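Local coordinates for ficolin-3 (Homo sapiens, PDB 2J5Z), which is an innate immune lectin whose fibrinogen-like domain binds galactose and calcium, probably so as to recognise sugars on microbial surfaces, at residues A[14-19]-A[98-103]; A[54-59]-A[63-68]; A[40-45]-A[215-220]. All coordinates share one frame; numbering follows the deposited sequence. Where two conformers were deposited one is given.

Contact 1 of 3, residues A[14-19]-A[98-103]; sequences NCRELL and NWELRV
The Trp99 indole meets Asn14 through the benzo end of its ring: CH2 lies 3.6 Å from Asn14 CB, which approaches obliquely, neither squarely over a face nor at an edge. The second flat group, the Arg16 guanidinium, has a water in its plane at one edge, and Glu100 OE2 lies 4.5 Å from Arg16 NH1 but well off that plane. So placed, the two groups can attract each other only as charges, without a hydrogen bond; the stronger partner of Glu100 is Arg221, by a salt bridge. The edge water lies between Arg16 NH1 and Asn98 O, 2.8 Å from the latter, but its approach to NH1 is too short to be relied on, so the bridge is doubtful. Asn14 is also the N-cap of the helix. With chi1 at 54°, its CG sits between the backbone N and the carbonyl carbon, and OD1 accepts from Glu17 N at 2.8 Å, nearly along the C=O axis (175°). Trp99 NE1 donates a hydrogen bond to Gln96 O. The N-terminal end of helix 15-20 touches the residues that lead into strand 101-106, while Trp99 also packs on Leu220 of strand 215-220 and the Cys15-Cys43 disulfide ties the helix to strand 38-44.

Contact 2 of 3, residues A[54-59]-A[63-68]; sequences VFQRRQ and VDFFRS
Arg58 reaches Phe65 by folding its chain twice, at chi2 (-51°) and again at chi3 (-74°), after CG has left CA anti to the carbonyl carbon. These bends lay the outer half of the side chain along one face of the ring. The evidence for a true stack is consistent: guanidinium and ring centres are 3.9 Å apart, the planes are only 16° from parallel, and the two side chains run past each other in opposite directions. Arg58 CD passes over the face near the rim, 3.4 Å from Phe65 CZ, as a CH-pi contact. Arg58 NE follows at 3.4 Å from Phe65 CE1, and Arg58 CZ lies 3.8 Å from the ring centroid, which meets the cation-pi definition. Next to the ring in sequence, Asp64 OD1 accepts from Phe66 N at 2.9 Å in an Asx turn that shapes the loop carrying the ring. A water in the guanidinium plane accepts from Arg58 NH2 at 2.8 Å and donates to Val63 O at 2.6 Å, joining strand 52-58 to the loop that leads to helix 69-74. Arg58 NH1 is hydrogen-bonded to the carbonyl oxygens of Leu185 and Gly187. The buried cation therefore has Phe65 on one face and the water at its edge, and its charge is probably eased by the ring's pi electrons, two peptide carbonyls and water.

Contact 3 of 3, residues A[40-45]-A[215-220]; sequences PVFCDM and RVRMML
Arg217 of strand 215-220 and Asp44 of strand 38-44 form a salt bridge within the antiparallel sheet of the fibrinogen C-terminal domain. The two strands are not partners: strand 52-58 pairs with both, and their axes run at 84° to each other, 8.8 Å apart at closest approach, a gap bridged by side chains, chiefly the long reach of Arg217. From Arg217 CB the chain goes through CG and CD without coming near the other segment, then bends at chi3. NE turns to Glu104 of strand 101-106, a second salt bridge. CZ comes within 3.4 Å of Asp44 OD2. NH2 makes the shorter bond, 2.7 Å to Asp44 OD2 with an N-H...O angle of 152°, whereas NH1 reaches the same oxygen only weakly, at 3.3 Å, and lies 4.3 Å from Phe42 CE2. One carboxylate oxygen thus meets the guanidinium edge, with the planes of the two groups 48° apart. OD2 sits too close to another atom of the model, so these lengths carry some doubt. Asp44 OD1 accepts from the backbone nitrogens of Asp46 and Thr47, which fixes the carboxylate's rotation. Beside the bridge, Met219 bends at chi2 and chi3 to bring its methyl CE 4.0 Å from Asp44 CB.

Contacts 1 and 3 are close neighbours, their centres about 9 Å apart, joined by the Cys15-Cys43 disulfide (SG to SG 2.1 Å) and by the probable hydrogen bond from Arg102 N to Met219 O. Contact 2 lies about 12 Å from contact 3 and about 20 Å from contact 1, centre to centre. Strand 52-58 links it to both strands of contact 3, through Val54 N to Phe42 O and Arg58 N to Val216 O, each 2.9 Å. None of the six segments holds a galactose-pocket or calcium residue, but Phe66 of contact 2 stacks on His172, which follows the pocket residue Val171. Contact 2 also reaches both neighbouring subunits, by salt bridges from Arg57 to Glu80 of one and Arg67 to Asp46 of the other.

Contact 1 of 3, residues A[14-19]-A[98-103]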
loop_
_atom_site.group_PDB
_atom_site.type_symbol
_atom_site.label_atom_id
_atom_site.label_comp_id
_atom_site.label_asym_id
_atom_site.label_seq_id
_atom_site.Cartn_x
_atom_site.Cartn_y
_atom_site.Cartn_z
ATOM N N ASN A 14 7.042 5.280 -19.625
ATOM C CA ASN A 14 7.377 6.045 -18.427
ATOM C C ASN A 14 6.127 6.524 -17.704
ATOM O O ASN A 14 5.017 6.256 -18.149
ATOM C CB ASN A 14 8.260 7.239 -18.778
ATOM C CG ASN A 14 7.655 8.124 -19.853
ATOM O OD1 ASN A 14 6.482 8.514 -19.784
ATOM N ND2 ASN A 14 8.463 8.466 -20.849
ATOM N N CYS A 15 6.313 7.226 -16.592
ATOM C CA CYS A 15 5.168 7.692 -15.803
ATOM C C CYS A 15 4.452 8.860 -16.476
ATOM O O CYS A 15 3.241 9.044 -16.279
ATOM C CB CYS A 15 5.582 8.055 -14.371
ATOM S SG CYS A 15 6.118 6.643 -13.370
ATOM N N ARG A 16 5.174 9.637 -17.278
ATOM C CA ARG A 16 4.543 10.754 -17.991
ATOM C C ARG A 16 3.492 10.239 -18.956
ATOM O O ARG A 16 2.417 10.822 -19.083
ATOM C CB ARG A 16 5.546 11.595 -18.779
ATOM C CG ARG A 16 6.813 11.944 -18.069
ATOM C CD ARG A 16 7.693 12.819 -18.964
ATOM N NE ARG A 16 7.366 14.231 -18.795
ATOM C CZ ARG A 16 8.242 15.225 -18.927
ATOM N NH1 ARG A 16 9.507 14.965 -19.228
ATOM N NH2 ARG A 16 7.856 16.480 -18.739
ATOM N N GLU A 17 3.802 9.139 -19.637
ATOM C CA GLU A 17 2.879 8.555 -20.605
ATOM C C GLU A 17 1.628 7.986 -19.940
ATOM O O GLU A 17 0.529 8.076 -20.492
ATOM C CB GLU A 17 3.581 7.485 -21.456
ATOM C CG GLU A 17 4.465 8.071 -22.546
ATOM C CD GLU A 17 5.141 7.020 -23.410
ATOM O OE1 GLU A 17 4.873 5.812 -23.223
ATOM O OE2 GLU A 17 5.945 7.406 -24.284
ATOM N N LEU A 18 1.798 7.402 -18.758
ATOM C CA LEU A 18 0.675 6.898 -17.990
ATOM C C LEU A 18 -0.229 8.062 -17.601
ATOM O O LEU A 18 -1.447 7.969 -17.729
ATOM C CB LEU A 18 1.155 6.155 -16.731
ATOM C CG LEU A 18 1.545 4.700 -17.007
ATOM C CD1 LEU A 18 2.414 4.135 -15.879
ATOM C CD2 LEU A 18 0.282 3.868 -17.217
ATOM N N LEU A 19 0.382 9.151 -17.140
ATOM C CA LEU A 19 -0.373 10.329 -16.719
ATOM C C LEU A 19 -1.146 10.910 -17.893
ATOM O O LEU A 19 -2.341 11.219 -17.775
ATOM C CB LEU A 19 0.549 11.386 -16.111
ATOM C CG LEU A 19 -0.081 12.725 -15.668
ATOM C CD1 LEU A 19 -1.296 12.530 -14.768
ATOM C CD2 LEU A 19 0.945 13.603 -14.975
ATOM N N ASN A 98 15.569 11.772 -22.264
ATOM C CA ASN A 98 16.160 12.589 -21.227
ATOM C C ASN A 98 15.303 12.488 -19.980
ATOM O O ASN A 98 14.097 12.737 -20.015
ATOM C CB ASN A 98 16.371 14.035 -21.688
ATOM C CG ASN A 98 17.595 14.190 -22.585
ATOM O OD1 ASN A 98 17.730 13.499 -23.591
ATOM N ND2 ASN A 98 18.486 15.107 -22.223
ATOM N N TRP A 99 15.927 12.057 -18.893
ATOM C CA TRP A 99 15.264 11.963 -17.603
ATOM C C TRP A 99 15.890 12.939 -16.623
ATOM O O TRP A 99 17.065 12.814 -16.292
ATOM C CB TRP A 99 15.407 10.560 -17.017
ATOM C CG TRP A 99 14.902 9.433 -17.873
ATOM C CD1 TRP A 99 15.501 8.914 -18.987
ATOM C CD2 TRP A 99 13.733 8.637 -17.638
ATOM N NE1 TRP A 99 14.758 7.862 -19.476
ATOM C CE2 TRP A 99 13.673 7.668 -18.659
ATOM C CE3 TRP A 99 12.731 8.648 -16.660
ATOM C CZ2 TRP A 99 12.644 6.729 -18.739
ATOM C CZ3 TRP A 99 11.706 7.707 -16.743
ATOM C CH2 TRP A 99 11.675 6.763 -17.776
ATOM N N GLU A 100 15.105 13.900 -16.157
ATOM C CA GLU A 100 15.576 14.847 -15.159
ATOM C C GLU A 100 15.491 14.186 -13.788
ATOM O O GLU A 100 14.604 13.364 -13.548
ATOM C CB GLU A 100 14.717 16.114 -15.186
ATOM C CG GLU A 100 13.244 15.823 -15.036
ATOM C CD GLU A 100 12.339 17.043 -15.149
ATOM O OE1 GLU A 100 12.790 18.170 -14.831
ATOM O OE2 GLU A 100 11.161 16.850 -15.537
ATOM N N LEU A 101 16.430 14.525 -12.911
ATOM C CA LEU A 101 16.444 13.999 -11.552
ATOM C C LEU A 101 15.949 15.040 -10.554
ATOM O O LEU A 101 16.470 16.158 -10.510
ATOM C CB LEU A 101 17.861 13.571 -11.152
ATOM C CG LEU A 101 18.026 13.101 -9.693
ATOM C CD1 LEU A 101 17.298 11.755 -9.423
ATOM C CD2 LEU A 101 19.495 12.976 -9.316
ATOM N N ARG A 102 14.955 14.656 -9.758
ATOM C CA ARG A 102 14.567 15.425 -8.583
ATOM C C ARG A 102 14.852 14.621 -7.318
ATOM O O ARG A 102 14.485 13.439 -7.227
ATOM C CB ARG A 102 13.081 15.780 -8.665
ATOM C CG ARG A 102 12.519 16.398 -7.404
ATOM C CD ARG A 102 11.089 16.844 -7.653
ATOM N NE ARG A 102 10.407 17.206 -6.416
ATOM C CZ ARG A 102 10.144 18.454 -6.044
ATOM N NH1 ARG A 102 10.486 19.472 -6.822
ATOM N NH2 ARG A 102 9.514 18.681 -4.894
ATOM N N VAL A 103 15.524 15.261 -6.365
ATOM C CA VAL A 103 15.779 14.679 -5.049
ATOM C C VAL A 103 14.942 15.445 -4.012
ATOM O O VAL A 103 14.976 16.678 -3.982
ATOM C CB VAL A 103 17.276 14.761 -4.692
ATOM C CG1 VAL A 103 17.520 14.357 -3.249
ATOM C CG2 VAL A 103 18.111 13.877 -5.651
HETATM O O HOH W 1 11.383 13.467 -20.066
#

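Contact 2 of 3, residues A[54-59]-A[63-68]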
loop_
_atom_site.group_PDB
_atom_site.type_symbol
_atom_site.label_atom_id
_atom_site.label_comp_id
_atom_site.label_asym_id
_atom_site.label_seq_id
_atom_site.Cartn_x
_atom_site.Cartn_y
_atom_site.Cartn_z
ATOM N N VAL A 54 9.576 7.255 -9.219
ATOM C CA VAL A 54 10.304 7.266 -7.959
ATOM C C VAL A 54 11.107 5.990 -7.843
ATOM O O VAL A 54 10.529 4.897 -7.782
ATOM C CB VAL A 54 9.347 7.373 -6.760
ATOM C CG1 VAL A 54 10.132 7.404 -5.422
ATOM C CG2 VAL A 54 8.442 8.613 -6.921
ATOM N N PHE A 55 12.433 6.115 -7.807
ATOM C CA PHE A 55 13.265 4.908 -7.814
ATOM C C PHE A 55 13.949 4.607 -6.481
ATOM O O PHE A 55 14.561 3.554 -6.326
ATOM C CB PHE A 55 14.292 4.921 -8.971
ATOM C CG PHE A 55 15.372 5.995 -8.866
ATOM C CD1 PHE A 55 16.576 5.740 -8.211
ATOM C CD2 PHE A 55 15.202 7.226 -9.491
ATOM C CE1 PHE A 55 17.577 6.723 -8.125
ATOM C CE2 PHE A 55 16.202 8.211 -9.429
ATOM C CZ PHE A 55 17.394 7.951 -8.751
ATOM N N GLN A 56 13.882 5.552 -5.542
ATOM C CA GLN A 56 14.437 5.342 -4.193
ATOM C C GLN A 56 13.562 6.074 -3.184
ATOM O O GLN A 56 13.068 7.156 -3.462
ATOM C CB GLN A 56 15.880 5.857 -4.106
ATOM C CG GLN A 56 16.620 5.468 -2.802
ATOM C CD GLN A 56 16.665 6.580 -1.744
ATOM O OE1 GLN A 56 15.817 7.468 -1.704
ATOM N NE2 GLN A 56 17.665 6.514 -0.880
ATOM N N ARG A 57 13.356 5.470 -2.017
ATOM C CA ARG A 57 12.536 6.110 -1.013
ATOM C C ARG A 57 13.013 5.637 0.352
ATOM O O ARG A 57 13.201 4.438 0.556
ATOM C CB ARG A 57 11.064 5.748 -1.251
ATOM C CG ARG A 57 10.061 6.461 -0.390
ATOM C CD ARG A 57 8.660 6.357 -1.025
ATOM N NE ARG A 57 8.094 5.015 -0.915
ATOM C CZ ARG A 57 6.888 4.679 -1.359
ATOM N NH1 ARG A 57 6.126 5.580 -1.964
ATOM N NH2 ARG A 57 6.440 3.441 -1.209
ATOM N N ARG A 58 13.235 6.595 1.253
ATOM C CA ARG A 58 13.545 6.333 2.678
ATOM C C ARG A 58 12.458 6.994 3.521
ATOM O O ARG A 58 12.036 8.098 3.206
ATOM C CB ARG A 58 14.887 6.949 3.057
ATOM C CG ARG A 58 16.082 6.471 2.243
ATOM C CD ARG A 58 16.201 4.961 2.177
ATOM N NE ARG A 58 16.673 4.331 3.428
ATOM C CZ ARG A 58 17.925 4.346 3.878
ATOM N NH1 ARG A 58 18.888 5.015 3.234
ATOM N NH2 ARG A 58 18.220 3.703 5.009
ATOM N N GLN A 59 12.013 6.333 4.592
ATOM C CA GLN A 59 10.818 6.784 5.325
ATOM C C GLN A 59 10.809 6.434 6.816
ATOM O O GLN A 59 10.298 7.203 7.625
ATOM C CB GLN A 59 9.544 6.169 4.719
ATOM C CG GLN A 59 9.375 6.345 3.239
ATOM C CD GLN A 59 7.961 6.112 2.790
ATOM O OE1 GLN A 59 7.446 6.835 1.932
ATOM N NE2 GLN A 59 7.308 5.115 3.374
ATOM N N VAL A 63 13.693 -0.969 6.152
ATOM C CA VAL A 63 14.447 -1.785 5.209
ATOM C C VAL A 63 15.957 -1.563 5.338
ATOM O O VAL A 63 16.409 -0.425 5.456
ATOM C CB VAL A 63 14.026 -1.460 3.758
ATOM C CG1 VAL A 63 14.925 -2.184 2.754
ATOM C CG2 VAL A 63 12.572 -1.829 3.530
ATOM N N ASP A 64 16.731 -2.643 5.283
ATOM C CA ASP A 64 18.191 -2.553 5.399
ATOM C C ASP A 64 18.783 -2.144 4.054
ATOM O O ASP A 64 18.557 -2.811 3.037
ATOM C CB ASP A 64 18.746 -3.909 5.836
ATOM C CG ASP A 64 20.233 -3.887 6.149
ATOM O OD1 ASP A 64 20.899 -2.846 5.968
ATOM O OD2 ASP A 64 20.744 -4.957 6.560
ATOM N N PHE A 65 19.510 -1.032 4.035
ATOM C CA PHE A 65 20.102 -0.560 2.782
ATOM C C PHE A 65 21.588 -0.932 2.670
ATOM O O PHE A 65 22.222 -0.659 1.654
ATOM C CB PHE A 65 19.878 0.959 2.582
ATOM C CG PHE A 65 18.577 1.297 1.888
ATOM C CD1 PHE A 65 17.364 1.048 2.509
ATOM C CD2 PHE A 65 18.568 1.862 0.606
ATOM C CE1 PHE A 65 16.164 1.342 1.882
ATOM C CE2 PHE A 65 17.357 2.165 -0.033
ATOM C CZ PHE A 65 16.157 1.916 0.607
ATOM N N PHE A 66 22.142 -1.565 3.704
ATOM C CA PHE A 66 23.539 -1.996 3.623
ATOM C C PHE A 66 23.610 -3.328 2.873
ATOM O O PHE A 66 23.764 -4.397 3.474
ATOM C CB PHE A 66 24.193 -2.091 5.015
ATOM C CG PHE A 66 25.685 -2.290 4.969
ATOM C CD1 PHE A 66 26.491 -1.406 4.264
ATOM C CD2 PHE A 66 26.288 -3.355 5.633
ATOM C CE1 PHE A 66 27.869 -1.588 4.219
ATOM C CE2 PHE A 66 27.659 -3.541 5.588
ATOM C CZ PHE A 66 28.450 -2.659 4.883
ATOM N N ARG A 67 23.468 -3.262 1.553
ATOM C CA ARG A 67 23.339 -4.461 0.745
ATOM C C ARG A 67 24.404 -4.574 -0.328
ATOM O O ARG A 67 25.116 -3.610 -0.634
ATOM C CB ARG A 67 21.961 -4.508 0.081
ATOM C CG ARG A 67 20.804 -4.278 1.020
ATOM C CD ARG A 67 20.222 -5.582 1.540
ATOM N NE ARG A 67 18.924 -5.316 2.152
ATOM C CZ ARG A 67 17.759 -5.786 1.725
ATOM N NH1 ARG A 67 17.689 -6.610 0.679
ATOM N NH2 ARG A 67 16.657 -5.451 2.385
ATOM N N SER A 68 24.462 -5.756 -0.925
ATOM C CA SER A 68 25.536 -6.156 -1.804
ATOM C C SER A 68 25.313 -5.669 -3.219
ATOM O O SER A 68 24.232 -5.177 -3.559
ATOM C CB SER A 68 25.605 -7.669 -1.841
ATOM O OG SER A 68 24.422 -8.169 -2.440
HETATM O O HOH W 2 16.005 2.144 5.873
#

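Contact 3 of 3, residues A[40-45]-A[215-220]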
loop_
_atom_site.group_PDB
_atom_site.type_symbol
_atom_site.label_atom_id
_atom_site.label_comp_id
_atom_site.label_asym_id
_atom_site.label_seq_id
_atom_site.Cartn_x
_atom_site.Cartn_y
_atom_site.Cartn_z
ATOM N N PRO A 40 7.293 -3.223 -12.291
ATOM C CA PRO A 40 6.491 -2.364 -11.405
ATOM C C PRO A 40 7.323 -1.172 -10.942
ATOM O O PRO A 40 8.480 -1.337 -10.546
ATOM C CB PRO A 40 6.182 -3.274 -10.203
ATOM C CG PRO A 40 6.570 -4.663 -10.650
ATOM C CD PRO A 40 7.661 -4.482 -11.629
ATOM N N VAL A 41 6.729 0.019 -10.976
ATOM C CA VAL A 41 7.409 1.235 -10.538
ATOM C C VAL A 41 6.389 2.116 -9.844
ATOM O O VAL A 41 5.191 2.006 -10.116
ATOM C CB VAL A 41 7.968 2.065 -11.733
ATOM C CG1 VAL A 41 8.971 1.239 -12.553
ATOM C CG2 VAL A 41 6.824 2.546 -12.594
ATOM N N PHE A 42 6.870 2.982 -8.959
ATOM C CA PHE A 42 6.006 3.968 -8.308
ATOM C C PHE A 42 6.010 5.256 -9.091
ATOM O O PHE A 42 7.069 5.869 -9.273
ATOM C CB PHE A 42 6.449 4.244 -6.872
ATOM C CG PHE A 42 5.482 5.107 -6.116
ATOM C CD1 PHE A 42 4.434 4.530 -5.402
ATOM C CD2 PHE A 42 5.597 6.486 -6.143
ATOM C CE1 PHE A 42 3.525 5.315 -4.717
ATOM C CE2 PHE A 42 4.674 7.288 -5.457
ATOM C CZ PHE A 42 3.645 6.688 -4.740
ATOM N N CYS A 43 4.832 5.656 -9.575
ATOM C CA CYS A 43 4.694 6.922 -10.299
ATOM C C CYS A 43 4.094 7.958 -9.368
ATOM O O CYS A 43 3.045 7.711 -8.764
ATOM C CB CYS A 43 3.762 6.764 -11.487
ATOM S SG CYS A 43 4.381 5.692 -12.803
ATOM N N ASP A 44 4.761 9.099 -9.246
ATOM C CA ASP A 44 4.178 10.224 -8.508
ATOM C C ASP A 44 3.476 11.080 -9.543
ATOM O O ASP A 44 4.119 11.693 -10.393
ATOM C CB ASP A 44 5.257 11.012 -7.766
ATOM C CG ASP A 44 4.699 12.219 -7.024
ATOM O OD1 ASP A 44 3.662 12.763 -7.450
ATOM O OD2 ASP A 44 5.313 12.624 -6.010
ATOM N N MET A 45 2.150 11.106 -9.480
ATOM C CA MET A 45 1.358 11.781 -10.496
ATOM C C MET A 45 0.910 13.168 -10.053
ATOM O O MET A 45 0.104 13.802 -10.729
ATOM C CB MET A 45 0.129 10.944 -10.844
ATOM C CG MET A 45 0.448 9.546 -11.403
ATOM S SD MET A 45 1.635 9.658 -12.758
ATOM C CE MET A 45 1.243 8.141 -13.646
ATOM N N ARG A 215 13.060 11.573 5.804
ATOM C CA ARG A 215 12.463 11.031 4.581
ATOM C C ARG A 215 13.214 11.529 3.357
ATOM O O ARG A 215 13.541 12.711 3.262
ATOM C CB ARG A 215 11.000 11.451 4.459
ATOM C CG ARG A 215 10.114 11.043 5.643
ATOM C CD ARG A 215 8.711 11.623 5.501
ATOM N NE ARG A 215 8.071 11.166 4.273
ATOM C CZ ARG A 215 7.223 10.143 4.205
ATOM N NH1 ARG A 215 6.900 9.462 5.299
ATOM N NH2 ARG A 215 6.692 9.802 3.040
ATOM N N VAL A 216 13.468 10.633 2.410
ATOM C CA VAL A 216 14.139 11.016 1.172
ATOM C C VAL A 216 13.424 10.341 0.009
ATOM O O VAL A 216 12.931 9.231 0.163
ATOM C CB VAL A 216 15.610 10.520 1.182
ATOM C CG1 VAL A 216 16.286 10.813 -0.151
ATOM C CG2 VAL A 216 16.388 11.149 2.347
ATOM N N ARG A 217 13.367 10.993 -1.148
ATOM C CA ARG A 217 12.955 10.297 -2.378
ATOM C C ARG A 217 13.866 10.732 -3.502
ATOM O O ARG A 217 14.315 11.871 -3.509
ATOM C CB ARG A 217 11.513 10.610 -2.775
ATOM C CG ARG A 217 10.449 10.239 -1.741
ATOM C CD ARG A 217 9.069 10.229 -2.379
ATOM N NE ARG A 217 8.643 11.525 -2.902
ATOM C CZ ARG A 217 7.535 11.685 -3.617
ATOM N NH1 ARG A 217 6.773 10.633 -3.879
ATOM N NH2 ARG A 217 7.176 12.878 -4.063
ATOM N N MET A 218 14.141 9.825 -4.443
ATOM C CA MET A 218 14.833 10.198 -5.686
ATOM C C MET A 218 13.948 9.808 -6.855
ATOM O O MET A 218 13.431 8.684 -6.906
ATOM C CB MET A 218 16.191 9.494 -5.798
ATOM C CG MET A 218 17.091 9.639 -4.557
ATOM S SD MET A 218 18.659 8.728 -4.689
ATOM C CE MET A 218 19.579 9.739 -5.851
ATOM N N MET A 219 13.776 10.712 -7.816
ATOM C CA MET A 219 12.760 10.487 -8.829
ATOM C C MET A 219 13.165 11.059 -10.186
ATOM O O MET A 219 13.935 12.017 -10.250
ATOM C CB MET A 219 11.421 11.078 -8.361
ATOM C CG MET A 219 11.516 12.500 -7.826
ATOM S SD MET A 219 10.318 12.910 -6.497
ATOM C CE MET A 219 8.819 12.807 -7.416
ATOM N N LEU A 220 12.645 10.456 -11.252
ATOM C CA LEU A 220 12.975 10.825 -12.629
ATOM C C LEU A 220 11.762 11.186 -13.460
ATOM O O LEU A 220 10.686 10.574 -13.337
ATOM C CB LEU A 220 13.642 9.630 -13.334
ATOM C CG LEU A 220 14.888 9.043 -12.702
ATOM C CD1 LEU A 220 15.316 7.806 -13.486
ATOM C CD2 LEU A 220 16.007 10.081 -12.641
#